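PDB 1VB5: translation initiation factor eIF-2B from Pyrococcus horikoshii, which probably catalyses the exchange of initiation factor 2-bound GDP for GTP, as a member of the eIF-2B alpha/beta/delta subunit family. Local coordinates for residues T128-K133 with E157-E162. Numbering follows the deposited sequence.
Sequences TAKERK and EFSGIE
Lys130, near the end of helix 120-131, reaches across to the turn that follows helix 148-158 and meets both Ser159 and Ile161. The polar part of the contact is a single hydrogen bond: Lys130 NZ donates to the carbonyl oxygen Ser159 O over 2.9 Å. NZ lies in the carbonyl plane, on a lone pair of Ser159 O, at a C=O...N angle of 131°, while Ser159 CB flanks Lys130 NZ at 3.7 Å. The serine hydroxyl is engaged differently, since Ser159 OG is hydrogen-bonded to Arg127 NE, from the same helix as Lys130. Two basic residues about one turn apart, Arg127 and Lys130, thus bond to the hydroxyl and the carbonyl of the same serine.

The apolar part is made by the lysine's own methylenes. Its chain leaves with CG anti to the backbone N (chi1 178°), and this and the bend at chi2 bring Lys130 CD to 3.5 Å from Ile161 CG1; the bend at chi3 then turns CE, and with it the amine, toward Ser159 O. Ile161 CD1 lies 4.0 Å from the same Lys130 CD, and the two side chains run at a slant to each other. Phe136, at the start of strand 136-141, touches both Lys130 and Ile161 and continues this small apolar patch. With an alanine in place of Lys130, Ser159 O would probably be left without this partner and a gap would be likely to open beside Ile161 CG1.

Gly160, with positive phi, ends helix 148-158 in a Schellman motif, and its amide bonds to Glu157 O at 3.0 Å. The contact therefore joins the C-terminal ends of two successive helices on one side of the central, mostly parallel sheet, where each helix turns back toward its next strand, as in Rossmann-like alpha/beta folds.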
loop_
_atom_site.group_PDB
_atom_site.type_symbol
_atom_site.label_atom_id
_atom_site.label_comp_id
_atom_site.label_asym_id
_atom_site.label_seq_id
_atom_site.Cartn_x
_atom_site.Cartn_y
_atom_site.Cartn_z
ATOM N N THR B 128 12.928 12.766 20.300
ATOM C CA THR B 128 13.994 12.657 21.286
ATOM C C THR B 128 15.344 12.528 20.583
ATOM O O THR B 128 16.347 13.078 21.042
ATOM C CB THR B 128 13.788 11.434 22.214
ATOM O OG1 THR B 128 12.577 11.598 22.963
ATOM C CG2 THR B 128 14.965 11.290 23.185
ATOM N N ALA B 129 15.368 11.806 19.467
ATOM C CA ALA B 129 16.610 11.626 18.720
ATOM C C ALA B 129 17.075 12.963 18.153
ATOM O O ALA B 129 18.267 13.277 18.172
ATOM C CB ALA B 129 16.412 10.610 17.586
ATOM N N LYS B 130 16.130 13.748 17.643
ATOM C CA LYS B 130 16.458 15.056 17.085
ATOM C C LYS B 130 16.938 15.994 18.189
ATOM O O LYS B 130 17.860 16.780 17.992
ATOM C CB LYS B 130 15.237 15.676 16.404
ATOM C CG LYS B 130 15.508 17.069 15.850
ATOM C CD LYS B 130 14.275 17.959 15.947
ATOM C CE LYS B 130 13.789 18.083 17.396
ATOM N NZ LYS B 130 12.680 19.067 17.555
ATOM N N GLU B 131 16.303 15.907 19.351
ATOM C CA GLU B 131 16.672 16.750 20.479
ATOM C C GLU B 131 18.083 16.436 20.962
ATOM O O GLU B 131 18.712 17.261 21.623
ATOM C CB GLU B 131 15.669 16.576 21.625
ATOM C CG GLU B 131 14.248 17.022 21.272
ATOM C CD GLU B 131 13.238 16.744 22.382
ATOM O OE1 GLU B 131 13.414 17.275 23.502
ATOM O OE2 GLU B 131 12.265 15.998 22.135
ATOM N N ARG B 132 18.584 15.249 20.625
ATOM C CA ARG B 132 19.926 14.856 21.029
ATOM C C ARG B 132 20.925 15.099 19.910
ATOM O O ARG B 132 22.023 14.545 19.907
ATOM C CB ARG B 132 19.956 13.389 21.457
ATOM C CG ARG B 132 19.171 13.128 22.732
ATOM C CD ARG B 132 19.179 11.663 23.104
ATOM N NE ARG B 132 18.353 11.407 24.277
ATOM C CZ ARG B 132 18.076 10.193 24.746
ATOM N NH1 ARG B 132 18.561 9.112 24.139
ATOM N NH2 ARG B 132 17.310 10.060 25.821
ATOM N N LYS B 133 20.520 15.929 18.954
ATOM C CA LYS B 133 21.366 16.317 17.832
ATOM C C LYS B 133 21.713 15.260 16.790
ATOM O O LYS B 133 22.709 15.391 16.079
ATOM C CB LYS B 133 22.659 16.953 18.355
ATOM C CG LYS B 133 22.450 18.213 19.188
ATOM C CD LYS B 133 21.660 19.267 18.425
ATOM C CE LYS B 133 21.680 20.617 19.145
ATOM N NZ LYS B 133 21.162 20.549 20.534
ATOM N N GLU B 157 6.874 18.406 11.050
ATOM C CA GLU B 157 7.122 19.743 10.534
ATOM C C GLU B 157 7.206 20.703 11.723
ATOM O O GLU B 157 8.070 21.574 11.769
ATOM C CB GLU B 157 5.989 20.152 9.597
ATOM C CG GLU B 157 6.230 21.433 8.830
ATOM C CD GLU B 157 5.145 21.676 7.793
ATOM O OE1 GLU B 157 3.967 21.833 8.192
ATOM O OE2 GLU B 157 5.467 21.699 6.581
ATOM N N PHE B 158 6.307 20.529 12.687
ATOM C CA PHE B 158 6.287 21.370 13.880
ATOM C C PHE B 158 7.647 21.281 14.581
ATOM O O PHE B 158 8.188 22.281 15.053
ATOM C CB PHE B 158 5.184 20.890 14.835
ATOM C CG PHE B 158 5.083 21.686 16.114
ATOM C CD1 PHE B 158 4.319 22.851 16.169
ATOM C CD2 PHE B 158 5.736 21.260 17.270
ATOM C CE1 PHE B 158 4.206 23.580 17.357
ATOM C CE2 PHE B 158 5.632 21.979 18.464
ATOM C CZ PHE B 158 4.864 23.143 18.508
ATOM N N SER B 159 8.205 20.077 14.620
ATOM C CA SER B 159 9.477 19.845 15.289
ATOM C C SER B 159 10.726 20.159 14.461
ATOM O O SER B 159 11.842 20.064 14.969
ATOM C CB SER B 159 9.531 18.398 15.782
ATOM O OG SER B 159 8.468 18.135 16.688
ATOM N N GLY B 160 10.545 20.537 13.199
ATOM C CA GLY B 160 11.689 20.855 12.356
ATOM C C GLY B 160 12.454 19.635 11.866
ATOM O O GLY B 160 13.654 19.699 11.568
ATOM N N ILE B 161 11.760 18.511 11.778
ATOM C CA ILE B 161 12.384 17.278 11.327
ATOM C C ILE B 161 12.149 17.092 9.829
ATOM O O ILE B 161 11.039 17.278 9.332
ATOM C CB ILE B 161 11.830 16.090 12.138
ATOM C CG1 ILE B 161 12.204 16.290 13.615
ATOM C CG2 ILE B 161 12.387 14.769 11.610
ATOM C CD1 ILE B 161 11.468 15.399 14.580
ATOM N N GLU B 162 13.206 16.746 9.107
ATOM C CA GLU B 162 13.107 16.547 7.666
ATOM C C GLU B 162 12.322 15.269 7.353
ATOM O O GLU B 162 12.569 14.218 7.940
ATOM C CB GLU B 162 14.507 16.470 7.050
ATOM C CG GLU B 162 14.527 16.730 5.551
ATOM C CD GLU B 162 15.897 16.503 4.933
ATOM O OE1 GLU B 162 16.906 16.945 5.534
ATOM O OE2 GLU B 162 15.961 15.891 3.841
#